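Local coordinates for type VI secretion system-associated protein TagF (Pseudomonas aeruginosa PAO1, PDB 2QNU), which is associated with the type VI secretion system, which it probably restrains after translation, at residues W29-A34 / F87-V91; T54-W58 / G187-I191; V72-V76 / W111-E116; P146-Q150 / R159-V163; D178-W183 / M196-P202. All coordinates share one frame. Residue numbers count along the deposited sequence, not the author numbering.

Interaction 1 (W29-A34 / F87-V91); sequences WDAWLA and FPLTV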
# COMPACT_ATOMS: atom_id res chain seq x y z
N TRP B 29 -20.87 -13.76 0.89
CA TRP B 29 -20.14 -14.05 -0.34
C TRP B 29 -21.18 -14.36 -1.44
O TRP B 29 -21.12 -13.76 -2.50
CB TRP B 29 -19.18 -15.21 -0.14
CG TRP B 29 -18.48 -15.62 -1.39
CD1 TRP B 29 -18.68 -16.81 -2.08
CD2 TRP B 29 -17.49 -14.91 -2.10
NE1 TRP B 29 -17.87 -16.84 -3.16
CE2 TRP B 29 -17.13 -15.68 -3.21
CE3 TRP B 29 -16.90 -13.65 -1.94
CZ2 TRP B 29 -16.18 -15.26 -4.16
CZ3 TRP B 29 -15.94 -13.23 -2.85
CH2 TRP B 29 -15.57 -14.04 -3.95
N ASP B 30 -22.12 -15.24 -1.13
CA ASP B 30 -23.26 -15.54 -2.00
C ASP B 30 -24.07 -14.31 -2.45
O ASP B 30 -24.34 -14.15 -3.62
CB ASP B 30 -24.22 -16.50 -1.30
CG ASP B 30 -25.47 -16.83 -2.14
OD1 ASP B 30 -25.43 -17.79 -3.01
OD2 ASP B 30 -26.52 -16.17 -1.94
N ALA B 31 -24.41 -13.42 -1.49
CA ALA B 31 -25.22 -12.24 -1.79
C ALA B 31 -24.44 -11.32 -2.68
O ALA B 31 -24.97 -10.69 -3.60
CB ALA B 31 -25.60 -11.57 -0.51
N TRP B 32 -23.14 -11.23 -2.44
CA TRP B 32 -22.33 -10.37 -3.26
C TRP B 32 -22.22 -10.97 -4.68
O TRP B 32 -22.30 -10.23 -5.63
CB TRP B 32 -20.92 -10.08 -2.66
CG TRP B 32 -19.98 -9.34 -3.64
CD1 TRP B 32 -20.01 -8.02 -3.98
CD2 TRP B 32 -18.99 -9.95 -4.46
NE1 TRP B 32 -19.07 -7.75 -4.95
CE2 TRP B 32 -18.43 -8.94 -5.26
CE3 TRP B 32 -18.56 -11.27 -4.62
CZ2 TRP B 32 -17.41 -9.19 -6.17
CZ3 TRP B 32 -17.53 -11.53 -5.53
CH2 TRP B 32 -16.97 -10.51 -6.30
N LEU B 33 -22.00 -12.27 -4.84
CA LEU B 33 -21.94 -12.85 -6.22
C LEU B 33 -23.25 -12.73 -6.93
O LEU B 33 -23.28 -12.32 -8.06
CB LEU B 33 -21.59 -14.35 -6.20
CG LEU B 33 -20.16 -14.64 -5.88
CD1 LEU B 33 -20.03 -16.12 -5.60
CD2 LEU B 33 -19.27 -14.22 -6.98
N ALA B 34 -24.33 -13.06 -6.24
CA ALA B 34 -25.64 -12.95 -6.82
C ALA B 34 -26.01 -11.55 -7.33
O ALA B 34 -26.64 -11.43 -8.39
CB ALA B 34 -26.67 -13.42 -5.81
N PHE B 87 -23.47 -20.37 -11.92
CA PHE B 87 -22.97 -19.71 -10.73
C PHE B 87 -21.50 -20.01 -10.55
O PHE B 87 -21.08 -21.13 -10.81
CB PHE B 87 -23.71 -20.19 -9.49
CG PHE B 87 -23.68 -19.23 -8.39
CD1 PHE B 87 -24.55 -18.12 -8.39
CD2 PHE B 87 -22.77 -19.38 -7.31
CE1 PHE B 87 -24.53 -17.23 -7.35
CE2 PHE B 87 -22.77 -18.49 -6.28
CZ PHE B 87 -23.63 -17.41 -6.31
N PRO B 88 -20.69 -19.01 -10.14
CA PRO B 88 -19.27 -19.30 -9.95
C PRO B 88 -18.96 -20.38 -8.93
O PRO B 88 -19.78 -20.70 -8.10
CB PRO B 88 -18.70 -17.96 -9.48
CG PRO B 88 -19.54 -16.97 -10.07
CD PRO B 88 -20.95 -17.56 -10.03
N LEU B 89 -17.77 -20.92 -9.02
CA LEU B 89 -17.26 -21.87 -8.01
C LEU B 89 -16.05 -21.20 -7.38
O LEU B 89 -15.15 -20.72 -8.06
CB LEU B 89 -16.81 -23.16 -8.68
CG LEU B 89 -16.16 -24.26 -7.80
CD1 LEU B 89 -17.15 -24.78 -6.80
CD2 LEU B 89 -15.74 -25.38 -8.69
N THR B 90 -16.04 -21.20 -6.07
CA THR B 90 -14.98 -20.53 -5.36
C THR B 90 -14.34 -21.53 -4.45
O THR B 90 -15.04 -22.26 -3.80
CB THR B 90 -15.59 -19.36 -4.48
OG1 THR B 90 -16.36 -18.52 -5.31
CG2 THR B 90 -14.51 -18.55 -3.82
N VAL B 91 -13.02 -21.53 -4.42
CA VAL B 91 -12.25 -22.13 -3.32
C VAL B 91 -11.66 -20.97 -2.47
O VAL B 91 -11.02 -20.04 -3.01
CB VAL B 91 -11.14 -23.01 -3.88
CG1 VAL B 91 -10.18 -23.51 -2.76
CG2 VAL B 91 -11.77 -24.17 -4.68

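Interaction 2 (T54-W58 / G187-I191); sequences TSPLW and GSARI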
# COMPACT_ATOMS: atom_id res chain seq x y z
N THR B 54 -16.08 -17.30 -20.96
CA THR B 54 -14.68 -17.20 -21.31
C THR B 54 -13.88 -16.26 -20.43
O THR B 54 -12.78 -15.86 -20.82
CB THR B 54 -14.53 -16.70 -22.72
OG1 THR B 54 -15.19 -15.42 -22.81
CG2 THR B 54 -15.15 -17.70 -23.72
N SER B 55 -14.47 -15.82 -19.30
CA SER B 55 -13.88 -14.86 -18.43
C SER B 55 -12.80 -15.57 -17.57
O SER B 55 -12.83 -16.80 -17.40
CB SER B 55 -14.94 -14.22 -17.53
OG SER B 55 -15.61 -15.21 -16.78
N PRO B 56 -11.85 -14.79 -17.02
CA PRO B 56 -10.77 -15.34 -16.19
C PRO B 56 -11.16 -15.98 -14.89
O PRO B 56 -12.26 -15.82 -14.32
CB PRO B 56 -9.92 -14.12 -15.85
CG PRO B 56 -10.22 -13.17 -16.96
CD PRO B 56 -11.69 -13.34 -17.19
N LEU B 57 -10.18 -16.75 -14.41
CA LEU B 57 -10.19 -17.17 -13.04
C LEU B 57 -9.49 -16.02 -12.30
O LEU B 57 -8.41 -15.54 -12.78
CB LEU B 57 -9.42 -18.48 -12.87
CG LEU B 57 -10.25 -19.74 -13.22
CD1 LEU B 57 -10.49 -19.86 -14.75
CD2 LEU B 57 -9.57 -20.95 -12.68
N TRP B 58 -10.16 -15.52 -11.24
CA TRP B 58 -9.64 -14.45 -10.43
C TRP B 58 -9.20 -14.96 -9.06
O TRP B 58 -9.94 -15.51 -8.30
CB TRP B 58 -10.67 -13.35 -10.30
CG TRP B 58 -10.95 -12.70 -11.59
CD1 TRP B 58 -12.05 -12.88 -12.36
CD2 TRP B 58 -10.15 -11.73 -12.24
NE1 TRP B 58 -11.97 -12.10 -13.50
CE2 TRP B 58 -10.83 -11.36 -13.44
CE3 TRP B 58 -8.97 -11.08 -11.91
CZ2 TRP B 58 -10.32 -10.42 -14.31
CZ3 TRP B 58 -8.45 -10.18 -12.80
CH2 TRP B 58 -9.12 -9.87 -14.00
N GLY B 187 -5.57 -13.69 -16.59
CA GLY B 187 -6.41 -13.07 -17.62
C GLY B 187 -7.03 -14.06 -18.58
O GLY B 187 -7.20 -15.23 -18.24
N SER B 188 -7.39 -13.58 -19.76
CA SER B 188 -8.04 -14.37 -20.80
C SER B 188 -7.65 -13.72 -22.13
O SER B 188 -7.01 -12.65 -22.15
CB SER B 188 -9.56 -14.31 -20.65
OG SER B 188 -10.01 -12.95 -20.88
N ALA B 189 -8.02 -14.35 -23.24
CA ALA B 189 -7.91 -13.66 -24.51
C ALA B 189 -8.43 -12.19 -24.46
O ALA B 189 -7.89 -11.33 -25.13
CB ALA B 189 -8.70 -14.43 -25.56
N ARG B 190 -9.42 -11.89 -23.63
CA ARG B 190 -10.02 -10.54 -23.63
C ARG B 190 -9.53 -9.56 -22.54
O ARG B 190 -9.64 -8.35 -22.70
CB ARG B 190 -11.54 -10.67 -23.52
CG ARG B 190 -12.12 -11.56 -24.57
CD ARG B 190 -13.38 -10.93 -25.21
NE ARG B 190 -14.65 -11.49 -24.71
CZ ARG B 190 -15.67 -10.80 -24.20
NH1 ARG B 190 -15.64 -9.46 -24.05
NH2 ARG B 190 -16.76 -11.47 -23.83
N ILE B 191 -9.00 -10.07 -21.45
CA ILE B 191 -8.56 -9.26 -20.33
C ILE B 191 -7.09 -9.58 -20.08
O ILE B 191 -6.74 -10.76 -19.84
CB ILE B 191 -9.41 -9.63 -19.12
CG1 ILE B 191 -10.90 -9.52 -19.47
CG2 ILE B 191 -9.07 -8.79 -17.97
CD1 ILE B 191 -11.82 -9.71 -18.27
O HOH W 1 -7.26 -13.36 -14.01
O HOH W 2 -7.60 -16.96 -16.01

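Interaction 3 (V72-V76 / W111-E116); sequences VTGVV and WFEQVE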
# COMPACT_ATOMS: atom_id res chain seq x y z
N VAL B 72 -10.08 -13.19 3.81
CA VAL B 72 -10.30 -14.29 2.91
C VAL B 72 -9.43 -14.16 1.67
O VAL B 72 -9.22 -13.05 1.10
CB VAL B 72 -11.85 -14.56 2.73
CG1 VAL B 72 -12.60 -13.32 2.45
CG2 VAL B 72 -12.17 -15.67 1.68
N THR B 73 -8.88 -15.31 1.30
CA THR B 73 -8.11 -15.43 0.07
C THR B 73 -8.56 -16.68 -0.70
O THR B 73 -9.11 -17.61 -0.13
CB THR B 73 -6.63 -15.47 0.34
OG1 THR B 73 -5.92 -15.33 -0.89
CG2 THR B 73 -6.21 -16.75 1.03
N GLY B 74 -8.36 -16.65 -2.02
CA GLY B 74 -8.83 -17.76 -2.83
C GLY B 74 -8.82 -17.50 -4.31
O GLY B 74 -8.10 -16.63 -4.80
N VAL B 75 -9.58 -18.32 -5.01
CA VAL B 75 -9.76 -18.19 -6.44
C VAL B 75 -11.22 -18.44 -6.79
O VAL B 75 -11.84 -19.29 -6.20
CB VAL B 75 -8.85 -19.12 -7.26
CG1 VAL B 75 -8.98 -18.80 -8.77
CG2 VAL B 75 -7.40 -19.02 -6.83
N VAL B 76 -11.77 -17.67 -7.71
CA VAL B 76 -13.15 -17.88 -8.14
C VAL B 76 -13.15 -18.06 -9.65
O VAL B 76 -12.38 -17.42 -10.36
CB VAL B 76 -14.12 -16.73 -7.78
CG1 VAL B 76 -13.62 -15.36 -8.23
CG2 VAL B 76 -15.50 -16.97 -8.38
N TRP B 111 0.42 -21.60 -4.31
CA TRP B 111 -0.87 -21.99 -3.71
C TRP B 111 -2.04 -21.70 -4.68
O TRP B 111 -2.92 -22.51 -4.92
CB TRP B 111 -1.08 -21.22 -2.39
CG TRP B 111 -2.25 -21.69 -1.62
CD1 TRP B 111 -2.35 -22.83 -0.84
CD2 TRP B 111 -3.54 -21.07 -1.59
NE1 TRP B 111 -3.61 -22.92 -0.32
CE2 TRP B 111 -4.36 -21.85 -0.75
CE3 TRP B 111 -4.08 -19.91 -2.18
CZ2 TRP B 111 -5.69 -21.53 -0.51
CZ3 TRP B 111 -5.39 -19.57 -1.92
CH2 TRP B 111 -6.18 -20.37 -1.10
N PHE B 112 -2.02 -20.50 -5.23
CA PHE B 112 -3.04 -20.05 -6.18
C PHE B 112 -3.13 -20.92 -7.50
O PHE B 112 -4.22 -21.24 -8.03
CB PHE B 112 -2.77 -18.57 -6.47
CG PHE B 112 -3.04 -17.67 -5.26
CD1 PHE B 112 -4.34 -17.34 -4.91
CD2 PHE B 112 -2.00 -17.19 -4.47
CE1 PHE B 112 -4.62 -16.54 -3.75
CE2 PHE B 112 -2.25 -16.40 -3.31
CZ PHE B 112 -3.56 -16.07 -2.97
N GLU B 113 -1.96 -21.25 -8.02
CA GLU B 113 -1.86 -22.15 -9.17
C GLU B 113 -2.42 -23.54 -8.83
O GLU B 113 -3.22 -24.09 -9.61
CB GLU B 113 -0.41 -22.21 -9.60
CG GLU B 113 0.00 -20.94 -10.30
CD GLU B 113 1.49 -20.82 -10.58
OE1 GLU B 113 2.27 -21.69 -10.17
OE2 GLU B 113 1.88 -19.82 -11.18
N GLN B 114 -2.11 -24.05 -7.65
CA GLN B 114 -2.70 -25.30 -7.19
C GLN B 114 -4.20 -25.17 -7.05
O GLN B 114 -4.91 -26.09 -7.39
CB GLN B 114 -2.18 -25.76 -5.81
CG GLN B 114 -0.68 -25.86 -5.70
CD GLN B 114 -0.18 -26.31 -4.28
OE1 GLN B 114 -0.84 -27.12 -3.60
NE2 GLN B 114 1.00 -25.79 -3.87
N VAL B 115 -4.70 -24.07 -6.50
CA VAL B 115 -6.12 -23.92 -6.37
C VAL B 115 -6.76 -23.85 -7.75
O VAL B 115 -7.80 -24.45 -7.97
CB VAL B 115 -6.55 -22.66 -5.55
CG1 VAL B 115 -8.03 -22.45 -5.70
CG2 VAL B 115 -6.19 -22.85 -4.08
N GLU B 116 -6.17 -23.07 -8.65
CA GLU B 116 -6.70 -22.98 -10.05
C GLU B 116 -6.75 -24.35 -10.72
O GLU B 116 -7.72 -24.69 -11.40
CB GLU B 116 -5.85 -22.06 -10.91
CG GLU B 116 -5.96 -20.55 -10.55
CD GLU B 116 -5.07 -19.70 -11.42
OE1 GLU B 116 -4.17 -20.30 -12.07
OE2 GLU B 116 -5.24 -18.44 -11.50

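Interaction 4 (P146-Q150 / R159-V163); sequences PRIEQ and RSEAV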
# COMPACT_ATOMS: atom_id res chain seq x y z
N PRO B 146 0.45 -12.87 9.22
CA PRO B 146 1.05 -12.28 10.47
C PRO B 146 1.67 -10.89 10.24
O PRO B 146 2.87 -10.76 9.98
CB PRO B 146 2.15 -13.29 10.84
CG PRO B 146 2.65 -13.79 9.44
CD PRO B 146 1.44 -13.63 8.43
N ARG B 147 0.83 -9.86 10.32
CA ARG B 147 1.28 -8.53 9.85
C ARG B 147 2.26 -7.84 10.84
O ARG B 147 2.19 -8.07 12.06
CB ARG B 147 0.12 -7.58 9.48
CG ARG B 147 -1.21 -7.82 10.15
CD ARG B 147 -1.96 -6.57 10.51
NE ARG B 147 -1.66 -5.36 9.71
CZ ARG B 147 -2.50 -4.76 8.87
NH1 ARG B 147 -3.72 -5.25 8.63
NH2 ARG B 147 -2.13 -3.64 8.24
N ILE B 148 3.18 -7.05 10.28
CA ILE B 148 4.09 -6.25 11.05
C ILE B 148 3.23 -5.61 12.08
O ILE B 148 2.15 -5.13 11.77
CB ILE B 148 4.78 -5.15 10.22
CG1 ILE B 148 5.61 -5.75 9.08
CG2 ILE B 148 5.67 -4.30 11.09
CD1 ILE B 148 6.94 -6.48 9.51
N GLU B 149 3.69 -5.66 13.31
CA GLU B 149 3.04 -5.02 14.43
C GLU B 149 2.81 -3.52 14.19
O GLU B 149 3.70 -2.83 13.74
CB GLU B 149 3.89 -5.24 15.69
CG GLU B 149 3.31 -4.59 16.95
CD GLU B 149 4.31 -4.53 18.11
OE1 GLU B 149 5.09 -5.48 18.27
OE2 GLU B 149 4.29 -3.52 18.87
N GLN B 150 1.60 -3.07 14.49
CA GLN B 150 1.15 -1.69 14.30
C GLN B 150 0.19 -1.26 15.41
O GLN B 150 -0.44 -2.10 16.04
CB GLN B 150 0.44 -1.54 12.97
CG GLN B 150 1.26 -1.93 11.72
CD GLN B 150 0.48 -1.73 10.44
OE1 GLN B 150 -0.64 -2.23 10.33
NE2 GLN B 150 1.06 -1.02 9.48
N ARG B 159 1.68 3.89 13.65
CA ARG B 159 3.07 3.49 13.87
C ARG B 159 3.24 2.00 13.54
O ARG B 159 2.53 1.19 14.06
CB ARG B 159 3.53 3.76 15.30
CG ARG B 159 5.06 3.60 15.45
CD ARG B 159 5.60 3.82 16.89
NE ARG B 159 6.78 2.96 17.07
CZ ARG B 159 8.03 3.31 16.76
NH1 ARG B 159 8.35 4.55 16.30
NH2 ARG B 159 8.99 2.41 16.91
N SER B 160 4.19 1.64 12.69
CA SER B 160 4.54 0.25 12.45
C SER B 160 5.89 -0.04 13.07
O SER B 160 6.81 0.77 13.02
CB SER B 160 4.65 -0.07 10.95
OG SER B 160 3.54 0.45 10.23
N GLU B 161 6.01 -1.24 13.59
CA GLU B 161 7.21 -1.66 14.22
C GLU B 161 8.17 -2.23 13.19
O GLU B 161 8.50 -3.39 13.20
CB GLU B 161 6.84 -2.65 15.30
CG GLU B 161 6.11 -1.98 16.49
CD GLU B 161 6.82 -0.70 17.00
OE1 GLU B 161 8.07 -0.69 17.18
OE2 GLU B 161 6.09 0.31 17.23
N ALA B 162 8.64 -1.37 12.32
CA ALA B 162 9.40 -1.80 11.14
C ALA B 162 10.68 -1.01 11.18
O ALA B 162 10.66 0.23 11.11
CB ALA B 162 8.58 -1.51 9.83
N VAL B 163 11.79 -1.73 11.36
CA VAL B 163 13.06 -1.06 11.53
C VAL B 163 14.05 -1.40 10.43
O VAL B 163 15.21 -1.01 10.53
CB VAL B 163 13.71 -1.37 12.95
CG1 VAL B 163 12.66 -1.24 14.04
CG2 VAL B 163 14.34 -2.72 13.02

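Interaction 5 (D178-W183 / M196-P202); sequences DGASHW and MRYQGLP. With ACT (acetate ion), chain F.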
# COMPACT_ATOMS: atom_id res chain seq x y z
N ASP B 178 -5.81 -3.06 3.59
CA ASP B 178 -6.82 -2.81 4.58
C ASP B 178 -8.03 -2.16 3.97
O ASP B 178 -7.92 -1.24 3.13
CB ASP B 178 -6.24 -1.94 5.67
CG ASP B 178 -5.12 -2.65 6.45
OD1 ASP B 178 -5.07 -3.90 6.48
OD2 ASP B 178 -4.27 -1.96 7.01
N GLY B 179 -9.20 -2.62 4.41
CA GLY B 179 -10.43 -2.09 3.84
C GLY B 179 -10.65 -2.40 2.34
O GLY B 179 -11.48 -1.78 1.70
N ALA B 180 -9.91 -3.33 1.78
CA ALA B 180 -9.87 -3.46 0.30
C ALA B 180 -10.03 -4.89 -0.17
O ALA B 180 -9.82 -5.84 0.61
CB ALA B 180 -8.53 -2.93 -0.26
N SER B 181 -10.37 -5.03 -1.47
CA SER B 181 -10.28 -6.33 -2.13
C SER B 181 -9.34 -6.20 -3.34
O SER B 181 -9.41 -5.18 -4.10
CB SER B 181 -11.68 -6.80 -2.48
OG SER B 181 -12.29 -5.93 -3.40
N HIS B 182 -8.42 -7.16 -3.46
CA HIS B 182 -7.49 -7.27 -4.56
C HIS B 182 -7.87 -8.54 -5.37
O HIS B 182 -8.24 -9.57 -4.81
CB HIS B 182 -6.04 -7.38 -4.09
CG HIS B 182 -5.45 -6.07 -3.63
ND1 HIS B 182 -5.59 -5.60 -2.34
CD2 HIS B 182 -4.78 -5.11 -4.31
CE1 HIS B 182 -5.01 -4.41 -2.25
NE2 HIS B 182 -4.49 -4.10 -3.44
N TRP B 183 -7.73 -8.43 -6.67
CA TRP B 183 -8.18 -9.45 -7.63
C TRP B 183 -7.13 -9.46 -8.70
O TRP B 183 -6.75 -8.36 -9.20
CB TRP B 183 -9.49 -9.01 -8.23
CG TRP B 183 -10.50 -8.68 -7.23
CD1 TRP B 183 -10.70 -7.43 -6.62
CD2 TRP B 183 -11.51 -9.54 -6.72
NE1 TRP B 183 -11.76 -7.50 -5.76
CE2 TRP B 183 -12.27 -8.77 -5.78
CE3 TRP B 183 -11.86 -10.89 -6.94
CZ2 TRP B 183 -13.33 -9.31 -5.07
CZ3 TRP B 183 -12.90 -11.43 -6.23
CH2 TRP B 183 -13.66 -10.64 -5.33
N MSE B 196 -6.16 -5.81 -9.87
CA MSE B 196 -7.27 -4.88 -9.65
C MSE B 196 -7.49 -4.66 -8.15
O MSE B 196 -7.41 -5.60 -7.37
CB MSE B 196 -8.55 -5.49 -10.22
CG MSE B 196 -8.48 -5.79 -11.76
SE MSE B 196 -10.10 -6.99 -12.13
CE MSE B 196 -11.39 -5.61 -12.44
N ARG B 197 -7.77 -3.40 -7.75
CA ARG B 197 -8.10 -3.06 -6.35
C ARG B 197 -9.39 -2.29 -6.26
O ARG B 197 -9.54 -1.30 -6.98
CB ARG B 197 -7.02 -2.15 -5.77
CG ARG B 197 -7.24 -1.75 -4.32
CD ARG B 197 -6.12 -0.81 -3.82
NE ARG B 197 -6.08 -0.64 -2.34
CZ ARG B 197 -7.00 0.06 -1.69
NH1 ARG B 197 -7.98 0.64 -2.37
NH2 ARG B 197 -6.97 0.21 -0.38
N TYR B 198 -10.31 -2.75 -5.44
CA TYR B 198 -11.44 -1.96 -5.00
C TYR B 198 -11.30 -1.61 -3.51
O TYR B 198 -10.82 -2.41 -2.68
CB TYR B 198 -12.77 -2.68 -5.25
CG TYR B 198 -13.11 -2.85 -6.73
CD1 TYR B 198 -12.64 -3.95 -7.44
CD2 TYR B 198 -13.90 -1.92 -7.42
CE1 TYR B 198 -12.97 -4.17 -8.83
CE2 TYR B 198 -14.21 -2.10 -8.82
CZ TYR B 198 -13.75 -3.22 -9.51
OH TYR B 198 -14.05 -3.39 -10.85
N GLN B 199 -11.72 -0.37 -3.21
CA GLN B 199 -12.00 0.05 -1.85
C GLN B 199 -13.26 -0.69 -1.44
O GLN B 199 -14.32 -0.43 -1.95
CB GLN B 199 -12.24 1.58 -1.81
CG GLN B 199 -12.05 2.19 -0.44
CD GLN B 199 -10.59 2.18 0.04
OE1 GLN B 199 -9.65 2.35 -0.74
NE2 GLN B 199 -10.42 2.02 1.37
N GLY B 200 -13.17 -1.63 -0.54
CA GLY B 200 -14.30 -2.48 -0.28
C GLY B 200 -14.47 -3.58 -1.32
O GLY B 200 -13.53 -3.87 -2.07
N LEU B 201 -15.67 -4.18 -1.33
CA LEU B 201 -16.05 -5.17 -2.36
C LEU B 201 -16.38 -4.44 -3.60
O LEU B 201 -16.87 -3.32 -3.51
CB LEU B 201 -17.28 -5.98 -1.97
CG LEU B 201 -17.14 -6.84 -0.71
CD1 LEU B 201 -18.45 -7.44 -0.25
CD2 LEU B 201 -16.11 -7.86 -0.90
N PRO B 202 -16.14 -5.08 -4.76
CA PRO B 202 -16.61 -4.47 -6.01
C PRO B 202 -18.13 -4.17 -5.92
O PRO B 202 -18.91 -4.98 -5.47
CB PRO B 202 -16.28 -5.50 -7.06
CG PRO B 202 -15.21 -6.38 -6.42
CD PRO B 202 -15.42 -6.35 -4.97
C ACT F . -3.01 -2.04 -5.42
O ACT F . -3.71 -2.85 -6.12
OXT ACT F . -3.08 -2.08 -4.13
CH3 ACT F . -2.18 -1.06 -6.10
O HOH W 3 -5.83 0.50 2.15

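Interaction 1 (W29-A34 / F87-V91)
L33 lies across the side chains of F87 and P88, with L33 CD1 3.7 Å from F87 CE2 and L33 CD2 4.1 Å from P88 CG. The leucine is carried by helix 23-44, and its partners sit where the chain enters strand 89-95, so this is a helix packed on the end of a sheet strand. One helical turn earlier, W29 points the same way and adds a polar link: W29 NE1 donates to T90 OG1 at 3.1 Å, with the hydroxyl lying at the edge of the indole near its plane. The remainder of that ring is held among aromatics, stacked on F25 and meeting F60. The F87 ring lies against one turn of the helix, F87 CZ 3.8 Å from D30 OD1 and F87 CE1 4.3 Å from A34 N. The carboxylate of D30 is engaged by Y7 OH of the adjoining strand 4-7, while F16 meets the F87 ring edge-to-face. In the strand, L89 and V91 turn to helix 110-121 on the opposite face of the sheet. The example shows how a buried indole N-H can be satisfied by a strand threonine within a largely apolar interface.

Interaction 2 (T54-W58 / G187-I191)
Neither segment is regular where the loop from helix 48-53 into strand 58-62 meets that between strands 180-185 and 194-199; P56 CA and G187 CA are 5.1 Å apart, and water does the pairing. One water receives a proton from L57 N (3.0 Å) and gives one to G187 O (2.9 Å); a second gives to L57 O (2.8 Å) and receives from G187 N (3.1 Å). A CB on G187 would be jammed against the preceding carbonyl O and lie 2.2 Å from I191 O. S188 OG accepts from R190 N (3.0 Å) and I191 N (3.1 Å), an ST turn and ST motif. Among the side chains, P56 is the most extensively covered: P56 CG lies 3.7 Å from G187 C, while P56 CD meets I191 CD1 at 3.8 Å. I191 CG2 also touches the W58 indole edge, 4.1 Å from W58 CH2; W58 NE1 is hydrogen-bonded to F210 O. Proline, itself without an amide proton, thus supplies apolar packing beside a water-mediated backbone link.

Interaction 3 (V72-V76 / W111-E116)
This is a helix-on-sheet packing contact in which helix 110-121 lies over strand 71-77, a central strand of the antiparallel sheet; all seven touching residues are buried, and the contact's centre is about 8 Å from the centre of the chain. The axes of the two short segments approach to 8.3 Å and cross at -43°. V75 contributes the largest covered area on the strand side: V75 CG2 touches V115 CG1 at 3.7 Å and F112 CD1 at 4.0 Å, and V75 CG1 rests 3.9 Å from E116 CG. Between T73 and V75 the backbone of G74 meets the ring edges, W111 CZ3 4.0 Å from G74 CA and F112 CE1 3.6 Å from G74 O. The TagF N-terminal domain here is layered, a sheet between helices: V72 and V76 turn toward the side covered by helix 23-44, whereas T73 and V75 face helix 110-121. T73 OG1 sits 3.2 Å from F112 CZ at the ring edge, but is hydrogen-bonded to F60 O on the neighbouring strand 58-62. W184 meets F112 edge-to-face, and W111 NE1 is hydrogen-bonded to P140 O. The carboxylate of E116, although buried, forms salt bridges with R59 and R186.

Interaction 4 (P146-Q150 / R159-V163)
Two hydrogen bonds join these segments: E161 N donates to E149 O at 2.8 Å and nearly straight (168°), and Q150 NE2 donates to S160 OG at 3.0 Å. Around them the backbones bridge at Q150 and S160, CA to CA 4.3 Å, with a CA-H...O contact from Q150 CA to R159 O (3.2 Å). Q150 OE1 takes a weak bond from R147 NH2 at 2.9 Å; R147 NH1 forms a salt bridge with D178 OD1, and an acetate, probably from the crystallisation liquor, lies about 3 Å from the Q150 side chain. E161 centres an inverse gamma turn, closed by a weak bond from A162 N to S160 O (2.9 Å). E161 OE2 stands 4.5 Å from E149 OE2, a like-charge approach, while R159 partly balances the charge of E161: R159 NE meets E161 OE2 at 2.7 Å in a salt bridge and R159 NH2 meets E161 OE1 at 3.2 Å. R159 NH2 also donates to A193 O of the second subunit, with a weak bond to S192 O there. Beneath the polar layer, I148 CG2 packs on A162 CB (4.2 Å). Helix 165-177 backs the site, its Q174 and Q167 accepting from I148 N and V163 N, while on strand 158-160 R159 and S160 pair antiparallel with a strand of the second subunit, extending the sheet.

Interaction 5 (D178-W183 / M196-P202)
W183 forms the apolar centre of this antiparallel beta hairpin, built from strands 180-185 and 194-199 at the edge of the sheet within this chain. W183 CZ2 rests 3.6 Å from P202 CD, W183 CD1 lies 4.1 Å from Y198 CD1, and W183 CB meets M196 CB at 4.2 Å; M196 is selenomethionine. W32 of helix 23-44 covers the same indole. Alongside, S181 OG donates to G200 O (2.7 Å) and accepts from W183 NE1 (2.9 Å). The strands are held by paired bonds: S181 N to Y198 O and Y198 N to S181 O, both 2.9 Å, and a second pair between W183 and M196. H182 and R197 occupy the opposite face, where R197 CG makes a CH-pi contact over the imidazole, 4.1 Å from its centroid. R197 pairs antiparallel with a strand of the second subunit, whose L172 packs on H182. At this polar edge H182 NE2 donates to OXT of an acetate, probably from the crystallisation liquor, at 2.6 Å.

How the interactions relate
Four of the five contacts belong to or pack on one antiparallel sheet. Interactions 1 and 3 pack helices on its two faces and share neighbouring strands, V91 O to V75 N being 3.0 Å. Interaction 2 joins it through W58 O and V76 N (2.9 Å) and touches interaction 5 where W58 CH2 meets M196 SE (3.6 Å). The helix of interaction 1 reaches interaction 5, W32 NE1 lying 2.8 Å from P202 O. Interaction 4 stands apart, its centre 33 Å from that of interaction 1, but R147 NH1 forms a salt bridge with D178 OD1 of interaction 5 at 2.9 Å. Both 4 and 5 meet the second subunit and lie beside acetates.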